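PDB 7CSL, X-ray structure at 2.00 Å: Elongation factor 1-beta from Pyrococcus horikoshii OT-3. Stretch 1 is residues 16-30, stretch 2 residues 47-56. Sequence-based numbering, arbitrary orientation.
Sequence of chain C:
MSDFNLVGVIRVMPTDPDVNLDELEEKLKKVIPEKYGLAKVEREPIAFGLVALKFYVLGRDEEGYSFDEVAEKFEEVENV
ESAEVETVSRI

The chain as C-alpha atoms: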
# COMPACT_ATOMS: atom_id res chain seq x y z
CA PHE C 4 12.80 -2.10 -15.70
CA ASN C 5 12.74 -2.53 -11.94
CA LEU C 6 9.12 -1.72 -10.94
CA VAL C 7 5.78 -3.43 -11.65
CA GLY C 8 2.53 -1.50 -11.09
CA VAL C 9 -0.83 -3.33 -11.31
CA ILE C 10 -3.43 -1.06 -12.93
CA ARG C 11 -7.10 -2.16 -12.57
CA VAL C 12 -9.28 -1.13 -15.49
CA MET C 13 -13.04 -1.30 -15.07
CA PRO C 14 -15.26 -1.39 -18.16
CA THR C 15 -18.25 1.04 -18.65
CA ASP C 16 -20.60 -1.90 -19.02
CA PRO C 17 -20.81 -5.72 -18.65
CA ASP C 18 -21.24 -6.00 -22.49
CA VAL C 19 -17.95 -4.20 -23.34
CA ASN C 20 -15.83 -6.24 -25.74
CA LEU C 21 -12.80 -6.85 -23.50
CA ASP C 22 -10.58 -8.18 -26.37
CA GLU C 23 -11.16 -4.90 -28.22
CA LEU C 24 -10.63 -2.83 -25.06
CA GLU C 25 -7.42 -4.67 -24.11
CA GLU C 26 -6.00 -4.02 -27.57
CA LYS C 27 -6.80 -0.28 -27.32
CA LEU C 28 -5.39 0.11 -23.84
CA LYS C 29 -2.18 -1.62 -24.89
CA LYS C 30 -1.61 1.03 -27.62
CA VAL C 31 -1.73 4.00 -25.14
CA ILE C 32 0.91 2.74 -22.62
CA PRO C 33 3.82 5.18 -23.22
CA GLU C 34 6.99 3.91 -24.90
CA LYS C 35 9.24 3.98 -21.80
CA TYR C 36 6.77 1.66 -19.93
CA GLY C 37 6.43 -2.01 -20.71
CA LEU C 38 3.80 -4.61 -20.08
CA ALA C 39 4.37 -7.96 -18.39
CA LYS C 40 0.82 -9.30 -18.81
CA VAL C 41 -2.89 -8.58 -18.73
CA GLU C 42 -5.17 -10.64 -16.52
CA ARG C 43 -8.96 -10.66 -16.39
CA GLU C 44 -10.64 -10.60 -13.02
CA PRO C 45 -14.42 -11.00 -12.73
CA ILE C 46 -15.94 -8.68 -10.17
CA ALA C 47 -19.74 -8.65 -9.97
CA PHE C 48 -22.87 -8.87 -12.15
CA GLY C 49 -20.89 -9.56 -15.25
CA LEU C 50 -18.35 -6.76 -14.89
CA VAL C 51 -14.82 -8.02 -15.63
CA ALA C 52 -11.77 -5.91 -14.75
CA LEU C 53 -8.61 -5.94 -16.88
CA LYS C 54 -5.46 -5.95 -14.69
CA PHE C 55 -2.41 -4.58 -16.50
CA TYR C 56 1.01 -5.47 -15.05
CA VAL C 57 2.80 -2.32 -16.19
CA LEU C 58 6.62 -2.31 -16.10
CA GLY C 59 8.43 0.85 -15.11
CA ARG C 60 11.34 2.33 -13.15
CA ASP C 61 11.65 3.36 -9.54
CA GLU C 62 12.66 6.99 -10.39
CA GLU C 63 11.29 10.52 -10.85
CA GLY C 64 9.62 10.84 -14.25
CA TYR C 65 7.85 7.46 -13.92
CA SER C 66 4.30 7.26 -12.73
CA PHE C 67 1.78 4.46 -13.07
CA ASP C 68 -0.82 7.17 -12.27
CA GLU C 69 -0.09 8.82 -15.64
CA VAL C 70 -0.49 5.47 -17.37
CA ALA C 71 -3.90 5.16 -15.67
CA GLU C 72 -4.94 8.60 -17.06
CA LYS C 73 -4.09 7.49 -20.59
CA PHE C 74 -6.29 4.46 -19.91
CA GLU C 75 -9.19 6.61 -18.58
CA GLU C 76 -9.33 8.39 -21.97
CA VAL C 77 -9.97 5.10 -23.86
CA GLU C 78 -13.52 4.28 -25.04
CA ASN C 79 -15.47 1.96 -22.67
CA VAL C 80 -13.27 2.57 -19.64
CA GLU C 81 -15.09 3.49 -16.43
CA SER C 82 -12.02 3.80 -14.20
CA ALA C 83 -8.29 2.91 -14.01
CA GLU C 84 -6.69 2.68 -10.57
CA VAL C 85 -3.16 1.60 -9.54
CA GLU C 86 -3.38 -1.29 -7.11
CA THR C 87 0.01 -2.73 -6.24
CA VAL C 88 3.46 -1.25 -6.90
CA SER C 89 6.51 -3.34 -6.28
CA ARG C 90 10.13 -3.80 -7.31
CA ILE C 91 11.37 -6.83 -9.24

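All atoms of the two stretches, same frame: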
# COMPACT_ATOMS: atom_id res chain seq x y z
N ASP C 16 -19.46 -1.03 -18.99
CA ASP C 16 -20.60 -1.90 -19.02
C ASP C 16 -20.23 -3.40 -19.10
O ASP C 16 -19.21 -3.77 -19.70
CB ASP C 16 -21.35 -1.51 -20.29
CG ASP C 16 -22.71 -2.06 -20.32
OD1 ASP C 16 -23.52 -1.63 -19.47
OD2 ASP C 16 -22.95 -2.92 -21.19
N PRO C 17 -21.07 -4.28 -18.53
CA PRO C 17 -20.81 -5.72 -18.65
C PRO C 17 -20.70 -6.28 -20.08
O PRO C 17 -20.09 -7.34 -20.25
CB PRO C 17 -22.02 -6.37 -17.99
CG PRO C 17 -22.64 -5.35 -17.14
CD PRO C 17 -22.15 -4.00 -17.57
N ASP C 18 -21.29 -5.59 -21.07
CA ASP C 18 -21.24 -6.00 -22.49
C ASP C 18 -20.10 -5.36 -23.31
O ASP C 18 -20.07 -5.51 -24.52
CB ASP C 18 -22.59 -5.69 -23.19
CG ASP C 18 -23.75 -6.58 -22.70
OD1 ASP C 18 -23.54 -7.52 -21.92
OD2 ASP C 18 -24.91 -6.31 -23.11
N VAL C 19 -19.16 -4.66 -22.66
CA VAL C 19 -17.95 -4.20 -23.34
C VAL C 19 -17.15 -5.40 -23.88
O VAL C 19 -16.95 -6.40 -23.20
CB VAL C 19 -17.03 -3.34 -22.41
CG1 VAL C 19 -15.69 -3.05 -23.08
CG2 VAL C 19 -17.72 -2.04 -22.02
N ASN C 20 -16.73 -5.29 -25.13
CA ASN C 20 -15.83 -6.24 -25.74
C ASN C 20 -14.45 -6.02 -25.11
O ASN C 20 -13.78 -5.03 -25.38
CB ASN C 20 -15.80 -6.01 -27.24
CG ASN C 20 -15.04 -7.09 -27.99
OD1 ASN C 20 -14.00 -7.57 -27.54
ND2 ASN C 20 -15.55 -7.45 -29.15
N LEU C 21 -14.04 -6.97 -24.27
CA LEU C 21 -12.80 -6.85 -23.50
C LEU C 21 -11.57 -7.14 -24.36
O LEU C 21 -10.49 -6.60 -24.07
CB LEU C 21 -12.87 -7.77 -22.27
CG LEU C 21 -14.05 -7.53 -21.30
CD1 LEU C 21 -14.27 -8.71 -20.34
CD2 LEU C 21 -13.87 -6.22 -20.52
N ASP C 22 -11.70 -7.96 -25.42
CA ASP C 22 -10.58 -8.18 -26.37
C ASP C 22 -10.24 -6.88 -27.13
O ASP C 22 -9.07 -6.52 -27.35
CB ASP C 22 -10.90 -9.33 -27.35
CG ASP C 22 -11.11 -10.69 -26.65
OD1 ASP C 22 -10.45 -10.98 -25.62
OD2 ASP C 22 -11.95 -11.47 -27.12
N GLU C 23 -11.28 -6.15 -27.50
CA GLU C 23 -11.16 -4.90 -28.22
C GLU C 23 -10.57 -3.82 -27.31
O GLU C 23 -9.71 -3.05 -27.75
CB GLU C 23 -12.54 -4.47 -28.70
CG GLU C 23 -12.60 -3.20 -29.53
CD GLU C 23 -14.03 -2.89 -29.96
OE1 GLU C 23 -14.44 -1.72 -29.80
OE2 GLU C 23 -14.75 -3.82 -30.42
N LEU C 24 -11.05 -3.80 -26.07
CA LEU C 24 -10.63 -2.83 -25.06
C LEU C 24 -9.17 -3.08 -24.65
O LEU C 24 -8.34 -2.14 -24.63
CB LEU C 24 -11.58 -2.87 -23.83
CG LEU C 24 -11.14 -2.01 -22.66
CD1 LEU C 24 -11.19 -0.53 -23.07
CD2 LEU C 24 -12.00 -2.22 -21.43
N GLU C 25 -8.82 -4.33 -24.40
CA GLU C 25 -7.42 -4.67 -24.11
C GLU C 25 -6.48 -4.14 -25.18
O GLU C 25 -5.49 -3.49 -24.87
CB GLU C 25 -7.25 -6.17 -24.00
CG GLU C 25 -5.87 -6.63 -23.56
CD GLU C 25 -5.82 -8.13 -23.40
OE1 GLU C 25 -6.86 -8.69 -23.02
OE2 GLU C 25 -4.75 -8.74 -23.66
N GLU C 26 -6.82 -4.42 -26.44
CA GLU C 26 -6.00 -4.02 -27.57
C GLU C 26 -5.80 -2.51 -27.62
O GLU C 26 -4.72 -2.06 -28.01
CB GLU C 26 -6.61 -4.53 -28.90
CG GLU C 26 -5.64 -4.55 -30.08
CD GLU C 26 -6.30 -4.46 -31.45
OE1 GLU C 26 -7.08 -5.37 -31.81
OE2 GLU C 26 -6.02 -3.47 -32.19
N LYS C 27 -6.84 -1.75 -27.28
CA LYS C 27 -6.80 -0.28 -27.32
C LYS C 27 -5.97 0.30 -26.19
O LYS C 27 -5.22 1.28 -26.36
CB LYS C 27 -8.22 0.33 -27.23
CG LYS C 27 -8.87 0.60 -28.59
CD LYS C 27 -10.39 0.44 -28.57
CE LYS C 27 -11.07 1.04 -29.80
NZ LYS C 27 -11.71 2.36 -29.51
N LEU C 28 -6.16 -0.28 -25.02
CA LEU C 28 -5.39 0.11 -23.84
C LEU C 28 -3.91 -0.16 -24.04
O LEU C 28 -3.07 0.63 -23.65
CB LEU C 28 -5.88 -0.67 -22.64
CG LEU C 28 -7.27 -0.28 -22.19
CD1 LEU C 28 -7.80 -1.35 -21.21
CD2 LEU C 28 -7.25 1.11 -21.59
N LYS C 29 -3.59 -1.29 -24.65
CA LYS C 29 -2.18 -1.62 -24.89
C LYS C 29 -1.49 -0.53 -25.73
O LYS C 29 -0.38 -0.15 -25.41
CB LYS C 29 -2.03 -2.99 -25.52
CG LYS C 29 -2.21 -4.14 -24.54
CD LYS C 29 -2.42 -5.46 -25.26
CE LYS C 29 -2.20 -6.63 -24.33
NZ LYS C 29 -2.64 -7.93 -24.91
N LYS C 30 -2.19 0.02 -26.72
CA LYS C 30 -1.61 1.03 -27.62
C LYS C 30 -1.34 2.40 -26.98
O LYS C 30 -0.64 3.19 -27.57
CB LYS C 30 -2.51 1.22 -28.87
CG LYS C 30 -2.62 -0.03 -29.76
CD LYS C 30 -3.72 0.09 -30.82
CE LYS C 30 -3.38 1.15 -31.86
NZ LYS C 30 -4.02 0.92 -33.20
N ALA C 47 -18.35 -8.56 -10.42
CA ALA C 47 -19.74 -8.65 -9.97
C ALA C 47 -20.69 -8.31 -11.09
O ALA C 47 -20.45 -7.38 -11.83
CB ALA C 47 -19.98 -7.73 -8.78
N PHE C 48 -21.75 -9.13 -11.25
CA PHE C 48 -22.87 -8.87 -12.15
C PHE C 48 -22.41 -8.72 -13.57
O PHE C 48 -22.92 -7.90 -14.31
CB PHE C 48 -23.68 -7.63 -11.71
CG PHE C 48 -24.18 -7.72 -10.29
CD1 PHE C 48 -25.30 -8.50 -9.97
CD2 PHE C 48 -23.49 -7.08 -9.26
CE1 PHE C 48 -25.74 -8.61 -8.65
CE2 PHE C 48 -23.93 -7.17 -7.96
CZ PHE C 48 -25.05 -7.95 -7.65
N GLY C 49 -21.35 -9.46 -13.90
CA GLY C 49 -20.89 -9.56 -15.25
C GLY C 49 -19.80 -8.60 -15.62
O GLY C 49 -19.25 -8.74 -16.69
N LEU C 50 -19.49 -7.65 -14.73
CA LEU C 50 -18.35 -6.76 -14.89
C LEU C 50 -17.03 -7.54 -14.71
O LEU C 50 -16.82 -8.22 -13.73
CB LEU C 50 -18.40 -5.65 -13.85
CG LEU C 50 -19.62 -4.72 -13.90
CD1 LEU C 50 -19.82 -4.06 -12.57
CD2 LEU C 50 -19.52 -3.71 -15.02
N VAL C 51 -16.12 -7.39 -15.67
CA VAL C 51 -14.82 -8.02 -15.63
C VAL C 51 -13.77 -6.93 -15.71
O VAL C 51 -13.75 -6.18 -16.66
CB VAL C 51 -14.68 -9.04 -16.75
CG1 VAL C 51 -13.29 -9.67 -16.74
CG2 VAL C 51 -15.76 -10.14 -16.57
N ALA C 52 -12.92 -6.82 -14.69
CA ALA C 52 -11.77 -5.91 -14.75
C ALA C 52 -10.63 -6.52 -15.59
O ALA C 52 -10.46 -7.75 -15.70
CB ALA C 52 -11.28 -5.60 -13.35
N LEU C 53 -9.89 -5.63 -16.24
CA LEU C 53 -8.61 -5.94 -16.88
C LEU C 53 -7.53 -5.43 -15.91
O LEU C 53 -7.54 -4.25 -15.53
CB LEU C 53 -8.47 -5.23 -18.20
CG LEU C 53 -9.07 -5.78 -19.52
CD1 LEU C 53 -10.39 -6.47 -19.36
CD2 LEU C 53 -9.19 -4.64 -20.50
N LYS C 54 -6.60 -6.30 -15.54
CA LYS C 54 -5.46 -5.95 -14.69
C LYS C 54 -4.16 -6.00 -15.48
O LYS C 54 -3.69 -7.05 -15.88
CB LYS C 54 -5.43 -6.86 -13.47
CG LYS C 54 -6.47 -6.43 -12.43
CD LYS C 54 -6.74 -7.54 -11.41
CE LYS C 54 -5.56 -7.87 -10.52
NZ LYS C 54 -4.79 -9.07 -10.98
N PHE C 55 -3.64 -4.81 -15.77
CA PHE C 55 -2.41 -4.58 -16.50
C PHE C 55 -1.20 -4.53 -15.57
O PHE C 55 -1.11 -3.67 -14.71
CB PHE C 55 -2.52 -3.25 -17.26
CG PHE C 55 -3.45 -3.30 -18.45
CD1 PHE C 55 -4.81 -3.31 -18.28
CD2 PHE C 55 -2.94 -3.35 -19.75
CE1 PHE C 55 -5.65 -3.36 -19.38
CE2 PHE C 55 -3.77 -3.39 -20.85
CZ PHE C 55 -5.11 -3.42 -20.67
N TYR C 56 -0.26 -5.43 -15.78
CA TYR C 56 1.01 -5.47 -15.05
C TYR C 56 1.99 -4.59 -15.81
O TYR C 56 2.74 -5.05 -16.68
CB TYR C 56 1.47 -6.91 -14.88
CG TYR C 56 0.55 -7.65 -13.95
CD1 TYR C 56 -0.77 -7.95 -14.32
CD2 TYR C 56 0.96 -8.01 -12.68
CE1 TYR C 56 -1.65 -8.58 -13.45
CE2 TYR C 56 0.09 -8.67 -11.80
CZ TYR C 56 -1.21 -8.96 -12.20
OH TYR C 56 -2.11 -9.61 -11.35

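Stretch 2 begins with a tight reversal, a type I' beta turn from Ala47 to Leu50, closed by the backbone hydrogen bond from Leu50 N to Ala47 O at 3.1 Å. Ala47 itself does not reach stretch 1. Phe48 does so through its backbone: its carbonyl O lies 3.8 Å from Pro17 CG, while the end of its side chain leads away. Gly49 follows with phi 94° and psi -8°, angles at which a CB would be jammed against the carbonyl O of Phe48. A side chain here would also point toward stretch 1, its CB only 3.5 Å from Pro17 CB, so glycine suits both the turn and the packing. Pro17, in turn, sits in a type I turn from Asp16 to Val19, where its phi of -57° is natural for the ring. Asp16 steadies that turn by accepting a hydrogen bond at OD2 from Asp18 N, 3.1 Å away.

Leu50 leaves its backbone sideways to the contact, but its side chain bends nearer, placing CD2 3.7 Å from Pro17 CD. The strand then runs beside helix 21-29 in roughly the same direction, the axes 27° apart and 10.2 Å at closest approach, a spacing that side chains fill. No hydrogen bond joins the two stretches; the contact rests on apolar packing.

Val51 offers a compact, branched surface to Leu21, whose CD1 lies 3.6 Å from Val51 CB. The contact also buries Val51 O, which finds no partner in the model. Ala52 points away and makes no contact with stretch 1, in keeping with the alternation of a strand.

Leu53 points toward the helix and gives up more area to the other stretch than any other residue. Its CD1 meets Leu21 CD2 at 3.7 Å, and its CD2 lies 3.8 Å from Leu24 CD2 and 3.6 Å from Leu28 CD1. A branched aliphatic side chain is well suited to touching several leucines brought together by the helical repeat.

Lys54 is out of reach of the helix; its NZ instead donates to Tyr56 OH at 2.8 Å, within its own strand.

Phe55 again points toward the helix, its long, flat side chain spanning the gap to Leu28 and Lys29. Its CZ comes within 3.4 Å of Leu28 CD1, while the ring edge meets Glu25 O, 4.2 Å from CZ, and Lys29 CG, 4.1 Å from CE2. Lys29 thus lends its aliphatic part to the ring, while its NZ forms a salt bridge with Glu25 OE2 at 2.6 Å.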